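Local coordinates for bifunctional purine biosynthetic protein ADE5,7 (Cryptococcus neoformans var. grubii serotype A, PDB 7LVO) that catalyses, through the GAR synthetase half present here, the ATP-dependent joining of 5-phosphoribosylamine and glycine in the second step of de novo purine biosynthesis, at residues Ala176-Lys181 / Glu208-Ala213; Ser216-Lys221 / Asp228-Glu233; Lys295-Pro300 / Pro327-Tyr332. One frame throughout, in Å; residues are numbered along the deposited sequence.

Contact 1: residues Ala176-Lys181 / Glu208-Ala213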
loop_
_atom_site.group_PDB
_atom_site.type_symbol
_atom_site.label_atom_id
_atom_site.label_comp_id
_atom_site.label_asym_id
_atom_site.label_seq_id
_atom_site.Cartn_x
_atom_site.Cartn_y
_atom_site.Cartn_z
ATOM N N ALA A 176 -5.742 12.551 31.098
ATOM C CA ALA A 176 -6.709 11.956 32.011
ATOM C C ALA A 176 -7.230 10.625 31.486
ATOM O O ALA A 176 -7.513 9.714 32.272
ATOM C CB ALA A 176 -7.871 12.920 32.244
ATOM N N TYR A 177 -7.366 10.494 30.165
ATOM C CA TYR A 177 -7.869 9.249 29.593
ATOM C C TYR A 177 -6.912 8.097 29.866
ATOM O O TYR A 177 -7.342 6.986 30.196
ATOM C CB TYR A 177 -8.099 9.428 28.092
ATOM C CG TYR A 177 -8.642 8.201 27.394
ATOM C CD1 TYR A 177 -9.925 7.742 27.652
ATOM C CD2 TYR A 177 -7.875 7.508 26.469
ATOM C CE1 TYR A 177 -10.424 6.626 27.016
ATOM C CE2 TYR A 177 -8.368 6.391 25.824
ATOM C CZ TYR A 177 -9.645 5.956 26.100
ATOM O OH TYR A 177 -10.141 4.841 25.459
ATOM N N ILE A 178 -5.607 8.340 29.728
ATOM C CA ILE A 178 -4.627 7.302 30.036
ATOM C C ILE A 178 -4.582 7.050 31.537
ATOM O O ILE A 178 -4.427 5.908 31.985
ATOM C CB ILE A 178 -3.243 7.694 29.484
ATOM C CG1 ILE A 178 -3.305 7.829 27.962
ATOM C CG2 ILE A 178 -2.192 6.674 29.894
ATOM C CD1 ILE A 178 -2.030 8.351 27.333
ATOM N N LYS A 179 -4.723 8.108 32.339
ATOM C CA LYS A 179 -4.677 7.967 33.789
ATOM C C LYS A 179 -5.791 7.074 34.321
ATOM O O LYS A 179 -5.652 6.523 35.418
ATOM C CB LYS A 179 -4.755 9.351 34.438
ATOM C CG LYS A 179 -4.655 9.355 35.954
ATOM C CD LYS A 179 -4.763 10.777 36.499
ATOM C CE LYS A 179 -4.828 10.795 38.019
ATOM N NZ LYS A 179 -4.954 12.184 38.548
ATOM N N SER A 180 -6.880 6.912 33.573
ATOM C CA SER A 180 -8.011 6.108 34.011
ATOM C C SER A 180 -7.901 4.642 33.608
ATOM O O SER A 180 -8.813 3.867 33.909
ATOM C CB SER A 180 -9.314 6.690 33.453
ATOM O OG SER A 180 -9.324 6.668 32.038
ATOM N N LYS A 181 -6.818 4.242 32.937
ATOM C CA LYS A 181 -6.619 2.854 32.543
ATOM C C LYS A 181 -7.852 2.327 31.819
ATOM O O LYS A 181 -8.626 1.553 32.395
ATOM C CB LYS A 181 -6.316 1.989 33.768
ATOM C CG LYS A 181 -5.056 2.378 34.525
ATOM C CD LYS A 181 -3.803 2.105 33.705
ATOM C CE LYS A 181 -2.544 2.237 34.553
ATOM N NZ LYS A 181 -2.391 3.602 35.133
ATOM N N GLU A 208 4.108 5.904 31.523
ATOM C CA GLU A 208 5.087 6.986 31.468
ATOM C C GLU A 208 5.437 7.338 30.029
ATOM O O GLU A 208 5.476 8.516 29.655
ATOM C CB GLU A 208 6.342 6.596 32.250
ATOM C CG GLU A 208 6.112 6.443 33.742
ATOM C CD GLU A 208 5.536 7.698 34.369
ATOM O OE1 GLU A 208 5.594 8.768 33.725
ATOM O OE2 GLU A 208 5.018 7.616 35.505
ATOM N N GLU A 209 5.694 6.323 29.202
ATOM C CA GLU A 209 5.993 6.575 27.799
ATOM C C GLU A 209 4.782 7.095 27.038
ATOM O O GLU A 209 4.951 7.758 26.008
ATOM C CB GLU A 209 6.521 5.302 27.136
ATOM C CG GLU A 209 7.708 4.680 27.856
ATOM C CD GLU A 209 8.277 3.489 27.119
ATOM O OE1 GLU A 209 7.964 3.327 25.918
ATOM O OE2 GLU A 209 9.035 2.713 27.741
ATOM N N ALA A 210 3.570 6.811 27.522
ATOM C CA ALA A 210 2.370 7.314 26.859
ATOM C C ALA A 210 2.207 8.813 27.084
ATOM O O ALA A 210 1.916 9.564 26.146
ATOM C CB ALA A 210 1.141 6.553 27.353
ATOM N N PHE A 211 2.390 9.266 28.326
ATOM C CA PHE A 211 2.308 10.696 28.604
ATOM C C PHE A 211 3.374 11.466 27.832
ATOM O O PHE A 211 3.114 12.562 27.318
ATOM C CB PHE A 211 2.441 10.951 30.105
ATOM C CG PHE A 211 1.521 10.111 30.945
ATOM C CD1 PHE A 211 0.147 10.260 30.855
ATOM C CD2 PHE A 211 2.031 9.181 31.836
ATOM C CE1 PHE A 211 -0.703 9.488 31.629
ATOM C CE2 PHE A 211 1.188 8.406 32.612
ATOM C CZ PHE A 211 -0.180 8.561 32.508
ATOM N N ALA A 212 4.582 10.911 27.740
ATOM C CA ALA A 212 5.622 11.547 26.939
ATOM C C ALA A 212 5.259 11.532 25.460
ATOM O O ALA A 212 5.478 12.522 24.749
ATOM C CB ALA A 212 6.962 10.854 27.172
ATOM N N ALA A 213 4.701 10.417 24.979
ATOM C CA ALA A 213 4.299 10.328 23.582
ATOM C C ALA A 213 3.154 11.276 23.247
ATOM O O ALA A 213 3.003 11.653 22.080
ATOM C CB ALA A 213 3.905 8.890 23.237
#
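I178 is the side chain through which 176-181 meets 208-213, and its two branches have different closest partners. CD1, at the end of the longer branch, abuts the methyl of A210, with I178 CD1 3.6 Å from A210 CB. The short branch reaches F211 instead: I178 CG2 lies 3.6 Å from F211 CE1 and 3.8 Å from F211 CZ, coming at the ring obliquely. With chi1 at -62°, CG2 stands opposite the backbone N and the longer branch lies beside that N, which directs CD1 mainly to A210 and CG2 mainly to F211. F211 and I178 run past each other in opposite directions, and the backbone N of K179 sits near the plane of the F211 ring, at its edge. The residues belong to helices 171-179 and 207-218 of the ATP-grasp domain, packed side by side, with the CA atoms of I178 and A210 7.7 Å apart. A210 also touches I190 of strand 188-192 and so joins the helix pair to the small antiparallel sheet; I178 makes further contacts with D207 and L214. Past the contact, helix 171-179 ends. S180 OG donates to Y177 O over 2.7 Å from above the carbonyl plane, and K181, the first residue to leave helical geometry, has positive phi, while its NZ forms a salt bridge with D207.

Contact 2: residues Ser216-Lys221 / Asp228-Glu233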
loop_
_atom_site.group_PDB
_atom_site.type_symbol
_atom_site.label_atom_id
_atom_site.label_comp_id
_atom_site.label_asym_id
_atom_site.label_seq_id
_atom_site.Cartn_x
_atom_site.Cartn_y
_atom_site.Cartn_z
ATOM N N SER A 216 4.842 14.810 22.852
ATOM C CA SER A 216 5.666 14.888 21.653
ATOM C C SER A 216 4.833 15.060 20.389
ATOM O O SER A 216 5.369 15.501 19.367
ATOM C CB SER A 216 6.534 13.634 21.532
ATOM O OG SER A 216 5.737 12.460 21.505
ATOM N N VAL A 217 3.543 14.725 20.435
ATOM C CA VAL A 217 2.676 14.846 19.275
ATOM C C VAL A 217 1.685 15.995 19.402
ATOM O O VAL A 217 1.316 16.590 18.381
ATOM C CB VAL A 217 1.935 13.516 19.019
ATOM C CG1 VAL A 217 1.039 13.631 17.798
ATOM C CG2 VAL A 217 2.926 12.372 18.864
ATOM N N MET A 218 1.251 16.333 20.613
ATOM C CA MET A 218 0.257 17.377 20.828
ATOM C C MET A 218 0.870 18.702 21.258
ATOM O O MET A 218 0.381 19.761 20.854
ATOM C CB MET A 218 -0.758 16.922 21.883
ATOM C CG MET A 218 -1.395 15.573 21.585
ATOM S SD MET A 218 -2.581 15.045 22.837
ATOM C CE MET A 218 -3.906 16.220 22.572
ATOM N N VAL A 219 1.930 18.669 22.063
ATOM C CA VAL A 219 2.579 19.886 22.540
ATOM C C VAL A 219 3.733 20.235 21.610
ATOM O O VAL A 219 3.645 21.182 20.822
ATOM C CB VAL A 219 3.067 19.724 23.991
ATOM C CG1 VAL A 219 3.841 20.959 24.433
ATOM C CG2 VAL A 219 1.891 19.466 24.918
ATOM N N ASP A 220 4.826 19.474 21.700
ATOM C CA ASP A 220 5.974 19.729 20.835
ATOM C C ASP A 220 5.627 19.514 19.369
ATOM O O ASP A 220 6.252 20.114 18.488
ATOM C CB ASP A 220 7.144 18.832 21.237
ATOM C CG ASP A 220 7.609 19.084 22.658
ATOM O OD1 ASP A 220 6.967 18.567 23.595
ATOM O OD2 ASP A 220 8.615 19.801 22.837
ATOM N N LYS A 221 4.643 18.663 19.088
ATOM C CA LYS A 221 4.200 18.376 17.727
ATOM C C LYS A 221 5.383 17.965 16.847
ATOM O O LYS A 221 5.778 18.653 15.905
ATOM C CB LYS A 221 3.464 19.583 17.140
ATOM C CG LYS A 221 2.301 20.074 17.996
ATOM C CD LYS A 221 1.023 20.242 17.178
ATOM C CE LYS A 221 1.165 21.330 16.120
ATOM N NZ LYS A 221 -0.081 21.483 15.314
ATOM N N ASP A 228 -2.398 17.393 14.810
ATOM C CA ASP A 228 -3.511 18.252 15.205
ATOM C C ASP A 228 -4.613 17.450 15.883
ATOM O O ASP A 228 -5.353 17.988 16.717
ATOM C CB ASP A 228 -4.062 18.993 13.985
ATOM C CG ASP A 228 -3.068 19.979 13.404
ATOM O OD1 ASP A 228 -1.933 20.057 13.923
ATOM O OD2 ASP A 228 -3.417 20.677 12.427
ATOM N N GLU A 229 -4.745 16.173 15.532
ATOM C CA GLU A 229 -5.627 15.241 16.219
ATOM C C GLU A 229 -4.848 13.961 16.487
ATOM O O GLU A 229 -3.931 13.605 15.738
ATOM C CB GLU A 229 -6.886 14.944 15.403
ATOM C CG GLU A 229 -7.793 16.151 15.214
ATOM C CD GLU A 229 -8.956 15.869 14.280
ATOM O OE1 GLU A 229 -8.920 14.839 13.575
ATOM O OE2 GLU A 229 -9.910 16.678 14.251
ATOM N N VAL A 230 -5.215 13.269 17.564
ATOM C CA VAL A 230 -4.514 12.071 18.002
ATOM C C VAL A 230 -5.535 11.001 18.359
ATOM O O VAL A 230 -6.587 11.300 18.940
ATOM C CB VAL A 230 -3.588 12.367 19.203
ATOM C CG1 VAL A 230 -4.395 12.846 20.398
ATOM C CG2 VAL A 230 -2.774 11.131 19.566
ATOM N N VAL A 231 -5.223 9.757 18.011
ATOM C CA VAL A 231 -6.051 8.605 18.339
ATOM C C VAL A 231 -5.327 7.783 19.397
ATOM O O VAL A 231 -4.155 7.429 19.223
ATOM C CB VAL A 231 -6.345 7.750 17.094
ATOM C CG1 VAL A 231 -6.977 6.426 17.500
ATOM C CG2 VAL A 231 -7.243 8.502 16.126
ATOM N N VAL A 232 -6.025 7.483 20.490
ATOM C CA VAL A 232 -5.524 6.617 21.548
ATOM C C VAL A 232 -6.405 5.378 21.564
ATOM O O VAL A 232 -7.610 5.472 21.836
ATOM C CB VAL A 232 -5.534 7.319 22.915
ATOM C CG1 VAL A 232 -4.966 6.407 23.985
ATOM C CG2 VAL A 232 -4.755 8.627 22.845
ATOM N N GLU A 233 -5.809 4.221 21.274
ATOM C CA GLU A 233 -6.573 2.988 21.145
ATOM C C GLU A 233 -5.836 1.843 21.820
ATOM O O GLU A 233 -4.638 1.923 22.100
ATOM C CB GLU A 233 -6.839 2.644 19.673
ATOM C CG GLU A 233 -5.590 2.379 18.867
ATOM C CD GLU A 233 -5.893 2.059 17.415
ATOM O OE1 GLU A 233 -6.867 2.620 16.880
ATOM O OE2 GLU A 233 -5.154 1.243 16.821
#
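K221 and D228 join the ends of the two segments by a salt bridge. CB of K221 leaves the backbone toward 228-233, but neither CG nor CD comes close to an atom of that segment; the chain bends at chi2, whose -130° lies away from any staggered position, and again at chi3. K221 CE then comes within 4.0 Å of D228 OD1, and K221 NZ donates a 2.7 Å hydrogen bond to the same oxygen. The ammonium meets that oxygen on its syn side, 28° out of the carboxylate plane. Deeper in, M218 supplies an apolar contact: M218 SD lies 3.8 Å from V230 CG1 and M218 CE 4.0 Å from the same methyl, the two side chains crossing at about a right angle. K221, with positive phi, comes just after helix 207-218, so the ion pair bridges the short connection to strand 229-234. M218 is also packed against Y171 and A174 of helix 171-179, while V230 touches F166 of strand 163-167. M218 thus meets both helix 171-179 and strand 229-234, where the two helices lie next to each other on the antiparallel sheet of the ATP-grasp domain.

Contact 3: residues Lys295-Pro300 / Pro327-Tyr332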
loop_
_atom_site.group_PDB
_atom_site.type_symbol
_atom_site.label_atom_id
_atom_site.label_comp_id
_atom_site.label_asym_id
_atom_site.label_seq_id
_atom_site.Cartn_x
_atom_site.Cartn_y
_atom_site.Cartn_z
ATOM N N LYS A 295 -17.258 -10.340 5.130
ATOM C CA LYS A 295 -18.639 -10.082 5.531
ATOM C C LYS A 295 -18.745 -9.058 6.655
ATOM O O LYS A 295 -19.744 -8.339 6.735
ATOM C CB LYS A 295 -19.314 -11.384 5.969
ATOM C CG LYS A 295 -19.565 -12.378 4.843
ATOM C CD LYS A 295 -20.458 -11.782 3.762
ATOM C CE LYS A 295 -21.087 -12.863 2.901
ATOM N NZ LYS A 295 -22.089 -13.661 3.664
ATOM N N ASP A 296 -17.751 -8.985 7.534
ATOM C CA ASP A 296 -17.826 -8.127 8.705
ATOM C C ASP A 296 -17.089 -6.806 8.547
ATOM O O ASP A 296 -17.299 -5.905 9.370
ATOM C CB ASP A 296 -17.268 -8.863 9.931
ATOM C CG ASP A 296 -17.976 -10.180 10.192
ATOM O OD1 ASP A 296 -18.955 -10.482 9.474
ATOM O OD2 ASP A 296 -17.549 -10.911 11.109
ATOM N N VAL A 297 -16.235 -6.665 7.530
ATOM C CA VAL A 297 -15.440 -5.451 7.374
ATOM C C VAL A 297 -15.573 -4.887 5.964
ATOM O O VAL A 297 -16.056 -3.766 5.775
ATOM C CB VAL A 297 -13.957 -5.727 7.707
ATOM C CG1 VAL A 297 -13.098 -4.513 7.404
ATOM C CG2 VAL A 297 -13.811 -6.148 9.165
ATOM N N LEU A 298 -15.133 -5.651 4.964
ATOM C CA LEU A 298 -15.037 -5.113 3.607
ATOM C C LEU A 298 -16.397 -4.659 3.088
ATOM O O LEU A 298 -16.566 -3.512 2.667
ATOM C CB LEU A 298 -14.428 -6.167 2.679
ATOM C CG LEU A 298 -12.899 -6.221 2.639
ATOM C CD1 LEU A 298 -12.316 -6.394 4.027
ATOM C CD2 LEU A 298 -12.439 -7.345 1.712
ATOM N N GLU A 299 -17.383 -5.551 3.100
ATOM C CA GLU A 299 -18.697 -5.177 2.574
ATOM C C GLU A 299 -19.368 -4.124 3.443
ATOM O O GLU A 299 -19.913 -3.148 2.893
ATOM C CB GLU A 299 -19.566 -6.429 2.410
ATOM C CG GLU A 299 -19.115 -7.316 1.255
ATOM C CD GLU A 299 -19.862 -8.634 1.178
ATOM O OE1 GLU A 299 -20.607 -8.957 2.126
ATOM O OE2 GLU A 299 -19.693 -9.347 0.170
ATOM N N PRO A 300 -19.384 -4.243 4.772
ATOM C CA PRO A 300 -19.894 -3.123 5.584
ATOM C C PRO A 300 -19.141 -1.826 5.354
ATOM O O PRO A 300 -19.731 -0.742 5.473
ATOM C CB PRO A 300 -19.727 -3.625 7.025
ATOM C CG PRO A 300 -19.775 -5.112 6.907
ATOM C CD PRO A 300 -19.119 -5.447 5.583
ATOM N N PRO A 327 -10.896 -11.235 13.706
ATOM C CA PRO A 327 -10.201 -10.156 12.991
ATOM C C PRO A 327 -10.540 -8.791 13.570
ATOM O O PRO A 327 -11.642 -8.557 14.064
ATOM C CB PRO A 327 -10.703 -10.293 11.547
ATOM C CG PRO A 327 -11.277 -11.677 11.454
ATOM C CD PRO A 327 -11.797 -12.000 12.828
ATOM N N ARG A 328 -9.567 -7.885 13.496
ATOM C CA ARG A 328 -9.730 -6.508 13.935
ATOM C C ARG A 328 -9.041 -5.599 12.930
ATOM O O ARG A 328 -7.928 -5.893 12.485
ATOM C CB ARG A 328 -9.141 -6.278 15.332
ATOM C CG ARG A 328 -9.794 -7.104 16.427
ATOM C CD ARG A 328 -11.227 -6.674 16.682
ATOM N NE ARG A 328 -11.849 -7.453 17.744
ATOM C CZ ARG A 328 -12.472 -8.610 17.561
ATOM N NH1 ARG A 328 -12.579 -9.156 16.362
ATOM N NH2 ARG A 328 -13.001 -9.235 18.611
ATOM N N VAL A 329 -9.699 -4.495 12.583
ATOM C CA VAL A 329 -9.152 -3.552 11.615
ATOM C C VAL A 329 -8.161 -2.635 12.320
ATOM O O VAL A 329 -8.537 -1.859 13.206
ATOM C CB VAL A 329 -10.268 -2.738 10.941
ATOM C CG1 VAL A 329 -9.667 -1.716 9.998
ATOM C CG2 VAL A 329 -11.226 -3.670 10.200
ATOM N N LEU A 330 -6.891 -2.722 11.929
ATOM C CA LEU A 330 -5.890 -1.812 12.471
ATOM C C LEU A 330 -5.927 -0.460 11.760
ATOM O O LEU A 330 -5.840 0.588 12.409
ATOM C CB LEU A 330 -4.497 -2.418 12.346
ATOM C CG LEU A 330 -4.205 -3.689 13.143
ATOM C CD1 LEU A 330 -2.764 -4.127 12.909
ATOM C CD2 LEU A 330 -4.471 -3.477 14.625
ATOM N N GLU A 331 -6.067 -0.465 10.437
ATOM C CA GLU A 331 -6.061 0.775 9.672
ATOM C C GLU A 331 -6.529 0.497 8.255
ATOM O O GLU A 331 -6.383 -0.618 7.745
ATOM C CB GLU A 331 -4.660 1.403 9.644
ATOM C CG GLU A 331 -3.606 0.512 9.002
ATOM C CD GLU A 331 -2.210 1.097 9.089
ATOM O OE1 GLU A 331 -1.997 2.011 9.915
ATOM O OE2 GLU A 331 -1.329 0.645 8.328
ATOM N N TYR A 332 -7.100 1.524 7.631
ATOM C CA TYR A 332 -7.449 1.491 6.220
ATOM C C TYR A 332 -6.343 2.178 5.423
ATOM O O TYR A 332 -5.873 3.257 5.803
ATOM C CB TYR A 332 -8.784 2.195 5.948
ATOM C CG TYR A 332 -10.014 1.461 6.420
ATOM C CD1 TYR A 332 -10.359 0.227 5.887
ATOM C CD2 TYR A 332 -10.849 2.014 7.376
ATOM C CE1 TYR A 332 -11.490 -0.442 6.311
ATOM C CE2 TYR A 332 -11.986 1.352 7.807
ATOM C CZ TYR A 332 -12.299 0.124 7.272
ATOM O OH TYR A 332 -13.428 -0.528 7.700
#
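Y332 turns one ring face to V329 CG1, which stands 4.2 Å above the plane and is offset toward the rim, while Y332 OH lies 4.0 Å from V297 CG1. The polar end of the tyrosine is held by a hydrogen bond between its OH and OG1 of T301, which also bonds to the carbonyl of V297; one threonine therefore ties the ring to the helix backbone. The other flat group, the guanidinium of R328, folds back on its own strand. R328 NH1 donates to P327 O over 2.6 Å at 157°; the acceptor lies in the guanidinium plane, but the donor stands well above the plane of the carbonyl. Most of the touching is done by two valines. V297 CG1 and V329 CG2 are only 3.5 Å apart, tighter than usual for two methyls, and V297 CG2 is 3.7 Å from V329 CG2. In V297 a chi1 of 174° sets CG1 opposite the backbone N, where it faces both V329 and Y332. The helix is irregular here: a wider pi-type turn spans 295-298, and a kink follows at P300, whose ring nitrogen has no N-H to give. The strand is irregular too, for L330 and E331 both face G319 in a classic beta bulge. This shift in alternation probably helps V329 and Y332 address the same helix, and the bulge includes E331, which with nearby N333 is a predicted magnesium ligand. Helix 287-307 covers strand 326-333, an outermost strand of its antiparallel sheet, beside strand 315-323, whose F320 touches V297; the loop with I158 and P159 packs alongside, P159 bonding to the backbone of V329.

In the fold
All three contacts lie in the ATP-grasp domain and follow one another in series along the chain. Contacts 1 and 2 are neighbours, with centres 12 Å apart; they share helix 207-218 and touch where Y177 CE2 comes 3.9 Å from V232 CG1. Together they join the helix pair to the antiparallel sheet that includes strand 229-234. Contact 3 belongs to a different antiparallel sheet, its centre about 28 Å from that of contact 1 and 25 Å from that of contact 2, although the nearest atoms of contacts 2 and 3 are about 5 Å apart. This matches the two-lobed ATP-grasp architecture, in which nucleotide and metal are probably held between the sheets.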